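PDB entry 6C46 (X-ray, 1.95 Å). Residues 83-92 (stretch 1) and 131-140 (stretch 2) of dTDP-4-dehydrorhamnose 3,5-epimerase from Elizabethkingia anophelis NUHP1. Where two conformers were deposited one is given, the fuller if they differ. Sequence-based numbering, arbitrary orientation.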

# COMPACT_ATOMS: atom_id res chain seq x y z
N SER A 83 -0.86 -2.74 8.25
CA SER A 83 0.47 -2.31 8.68
C SER A 83 0.37 -0.87 9.13
O SER A 83 -0.65 -0.20 8.95
CB SER A 83 1.51 -2.48 7.57
OG SER A 83 1.15 -1.73 6.40
N CYS A 84 1.46 -0.39 9.72
CA CYS A 84 1.51 0.96 10.24
C CYS A 84 2.57 1.72 9.47
O CYS A 84 3.73 1.30 9.44
CB CYS A 84 1.81 0.93 11.74
SG CYS A 84 2.00 2.54 12.45
N LEU A 85 2.16 2.79 8.77
CA LEU A 85 3.07 3.57 7.95
C LEU A 85 3.77 4.69 8.71
O LEU A 85 4.77 5.22 8.21
CB LEU A 85 2.31 4.20 6.77
CG LEU A 85 1.50 3.20 5.94
CD1 LEU A 85 0.84 3.91 4.75
CD2 LEU A 85 2.39 2.06 5.48
N GLU A 86 3.24 5.12 9.84
CA GLU A 86 3.88 6.14 10.66
C GLU A 86 3.46 5.89 12.10
O GLU A 86 2.28 5.62 12.35
CB GLU A 86 3.48 7.56 10.21
CG GLU A 86 4.19 8.69 10.97
CD GLU A 86 3.61 10.08 10.68
OE1 GLU A 86 2.67 10.21 9.86
OE2 GLU A 86 4.10 11.06 11.30
N GLY A 87 4.39 5.97 13.04
CA GLY A 87 4.04 5.77 14.43
C GLY A 87 4.00 4.30 14.82
O GLY A 87 4.69 3.45 14.24
N ARG A 88 3.17 4.00 15.81
CA ARG A 88 3.08 2.65 16.37
C ARG A 88 1.63 2.37 16.75
O ARG A 88 0.98 3.22 17.36
CB ARG A 88 3.95 2.50 17.64
CG ARG A 88 5.43 2.83 17.50
CD ARG A 88 6.05 3.07 18.92
NE ARG A 88 5.80 1.92 19.80
CZ ARG A 88 5.44 1.99 21.08
NH1 ARG A 88 5.26 3.17 21.69
NH2 ARG A 88 5.26 0.86 21.76
N VAL A 89 1.15 1.17 16.43
CA VAL A 89 -0.16 0.72 16.89
C VAL A 89 -0.05 -0.68 17.48
O VAL A 89 0.89 -1.43 17.20
CB VAL A 89 -1.23 0.71 15.79
CG1 VAL A 89 -1.38 2.10 15.13
CG2 VAL A 89 -0.92 -0.40 14.74
N TRP A 90 -1.02 -1.01 18.33
CA TRP A 90 -1.22 -2.38 18.82
C TRP A 90 -2.46 -2.90 18.12
O TRP A 90 -3.54 -2.32 18.25
CB TRP A 90 -1.37 -2.42 20.34
CG TRP A 90 -1.45 -3.83 20.89
CD1 TRP A 90 -2.57 -4.52 21.24
CD2 TRP A 90 -0.34 -4.70 21.15
NE1 TRP A 90 -2.23 -5.77 21.70
CE2 TRP A 90 -0.87 -5.91 21.65
CE3 TRP A 90 1.04 -4.57 21.00
CZ2 TRP A 90 -0.06 -6.99 22.02
CZ3 TRP A 90 1.85 -5.65 21.36
CH2 TRP A 90 1.29 -6.84 21.86
N ASP A 91 -2.31 -3.98 17.38
CA ASP A 91 -3.34 -4.50 16.49
C ASP A 91 -3.79 -5.86 17.00
O ASP A 91 -2.94 -6.69 17.35
CB ASP A 91 -2.79 -4.64 15.09
CG ASP A 91 -3.87 -4.89 14.08
OD1 ASP A 91 -4.33 -3.91 13.44
OD2 ASP A 91 -4.28 -6.06 13.96
N VAL A 92 -5.10 -6.11 17.02
CA VAL A 92 -5.65 -7.34 17.60
C VAL A 92 -6.59 -8.02 16.61
O VAL A 92 -7.40 -7.35 15.96
CB VAL A 92 -6.41 -7.05 18.92
CG1 VAL A 92 -7.09 -8.31 19.43
CG2 VAL A 92 -5.46 -6.50 19.99
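Stretch 2 (131-140) VLSETAVFSY

Backbone pairing sets the register. S83 and S139 form an antiparallel hydrogen-bonded pair, S83 N giving to S139 O at 2.9 Å and S139 N to S83 O at 2.8 Å. The ladder then bulges: stretch 1 spends one extra residue, so L85 N donates to V137 O (2.9 Å) while V137 N donates to E86 O (2.9 Å), and V137 thereby answers two residues of stretch 1.

Beyond the bulge a serine takes over from the strand. S133, chi1 p, places OG where R88 N donates to it at 2.8 Å, and the same OG donates to T135 O at 2.9 Å, tying the L132-E134 turn to the start of strand 135-140. R88 O then accepts from L132 N at 2.9 Å and weakly from S133 N at 3.4 Å. G87 makes this close approach possible: with phi/psi of 83/-152, a CB would jam against the preceding carbonyl and lie 2.4 Å from T135 O and 2.6 Å from S133 OG.

The pairing is antiparallel from 83 to 86. Stretch 1 turns a corner at L85, and its second strand, 88-92, runs at 57° to strand 135-140, 6.9 Å away at closest approach. V89 forms an antiparallel, non-hydrogen-bonded pair with V131, CA to CA 4.5 Å.

Packing follows the faces. C84, V89, V131 and F138 share one, where V89 CG2 lies 4.1 Å from F138 CD1. V89 also meets A136, whose CB points sideways, at 3.7 Å from V89 CG1 to A136 CB. D91 OD1 approaches the ring edge at F138 CZ, 3.3 Å. S83, E86, V137 and S139 share the other face, where a water joins S83 OG (3.3 Å) to S139 OG (3.2 Å). L132 points toward stretch 1, its CD1 3.9 Å from W90 CB and over one face of the R88 guanidinium, 3.9 Å from R88 NH2.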

# COMPACT_ATOMS: atom_id res chain seq x y z
N VAL A 131 -3.95 3.20 18.99
CA VAL A 131 -2.78 3.99 18.63
C VAL A 131 -1.91 4.12 19.87
O VAL A 131 -2.36 4.59 20.91
CB VAL A 131 -3.19 5.37 18.10
CG1 VAL A 131 -1.95 6.23 17.90
CG2 VAL A 131 -3.98 5.22 16.77
N LEU A 132 -0.65 3.71 19.75
CA LEU A 132 0.28 3.78 20.88
C LEU A 132 1.12 5.05 20.88
O LEU A 132 1.60 5.46 21.95
CB LEU A 132 1.23 2.58 20.84
CG LEU A 132 0.55 1.22 20.82
CD1 LEU A 132 1.61 0.15 20.62
CD2 LEU A 132 -0.21 1.02 22.13
N SER A 133 1.37 5.63 19.71
CA SER A 133 2.22 6.81 19.59
C SER A 133 1.38 8.09 19.60
O SER A 133 0.16 8.06 19.67
CB SER A 133 3.07 6.70 18.33
OG SER A 133 2.24 6.26 17.27
N GLU A 134 2.06 9.24 19.50
CA GLU A 134 1.33 10.51 19.53
C GLU A 134 0.26 10.54 18.43
O GLU A 134 -0.89 10.92 18.68
CB GLU A 134 2.31 11.68 19.38
CG GLU A 134 1.72 13.04 19.68
CD GLU A 134 2.78 14.15 19.72
OE1 GLU A 134 3.99 13.84 19.63
OE2 GLU A 134 2.40 15.34 19.84
N THR A 135 0.62 10.12 17.22
CA THR A 135 -0.31 9.86 16.14
C THR A 135 0.22 8.68 15.35
O THR A 135 1.40 8.34 15.45
CB THR A 135 -0.49 11.05 15.17
OG1 THR A 135 0.73 11.26 14.45
CG2 THR A 135 -0.84 12.33 15.90
N ALA A 136 -0.65 8.05 14.56
CA ALA A 136 -0.21 6.94 13.73
C ALA A 136 -1.01 6.91 12.44
O ALA A 136 -2.20 7.24 12.43
CB ALA A 136 -0.37 5.59 14.44
N VAL A 137 -0.35 6.50 11.36
CA VAL A 137 -1.02 6.26 10.08
C VAL A 137 -1.11 4.75 9.90
O VAL A 137 -0.11 4.03 10.02
CB VAL A 137 -0.31 6.96 8.91
CG1 VAL A 137 -0.97 6.60 7.58
CG2 VAL A 137 -0.41 8.48 9.07
N PHE A 138 -2.34 4.28 9.69
CA PHE A 138 -2.66 2.86 9.66
C PHE A 138 -3.11 2.52 8.25
O PHE A 138 -3.92 3.24 7.67
CB PHE A 138 -3.79 2.55 10.66
CG PHE A 138 -4.14 1.07 10.78
CD1 PHE A 138 -3.31 0.20 11.50
CD2 PHE A 138 -5.33 0.58 10.25
CE1 PHE A 138 -3.65 -1.15 11.65
CE2 PHE A 138 -5.68 -0.79 10.41
CZ PHE A 138 -4.82 -1.64 11.11
N SER A 139 -2.59 1.43 7.70
CA SER A 139 -2.93 1.01 6.34
C SER A 139 -3.60 -0.35 6.40
O SER A 139 -3.10 -1.27 7.07
CB SER A 139 -1.66 0.94 5.48
OG SER A 139 -1.82 0.03 4.40
N TYR A 140 -4.75 -0.49 5.74
CA TYR A 140 -5.32 -1.83 5.65
C TYR A 140 -5.83 -2.08 4.24
O TYR A 140 -6.56 -1.26 3.68
CB TYR A 140 -6.41 -2.08 6.70
CG TYR A 140 -7.60 -1.16 6.79
CD1 TYR A 140 -8.87 -1.61 6.42
CD2 TYR A 140 -7.49 0.12 7.33
CE1 TYR A 140 -9.97 -0.81 6.52
CE2 TYR A 140 -8.59 0.94 7.43
CZ TYR A 140 -9.83 0.47 7.03
OH TYR A 140 -10.94 1.27 7.13
O HOH W 1 -1.25 -3.14 4.69
O HOH W 2 4.04 9.35 14.31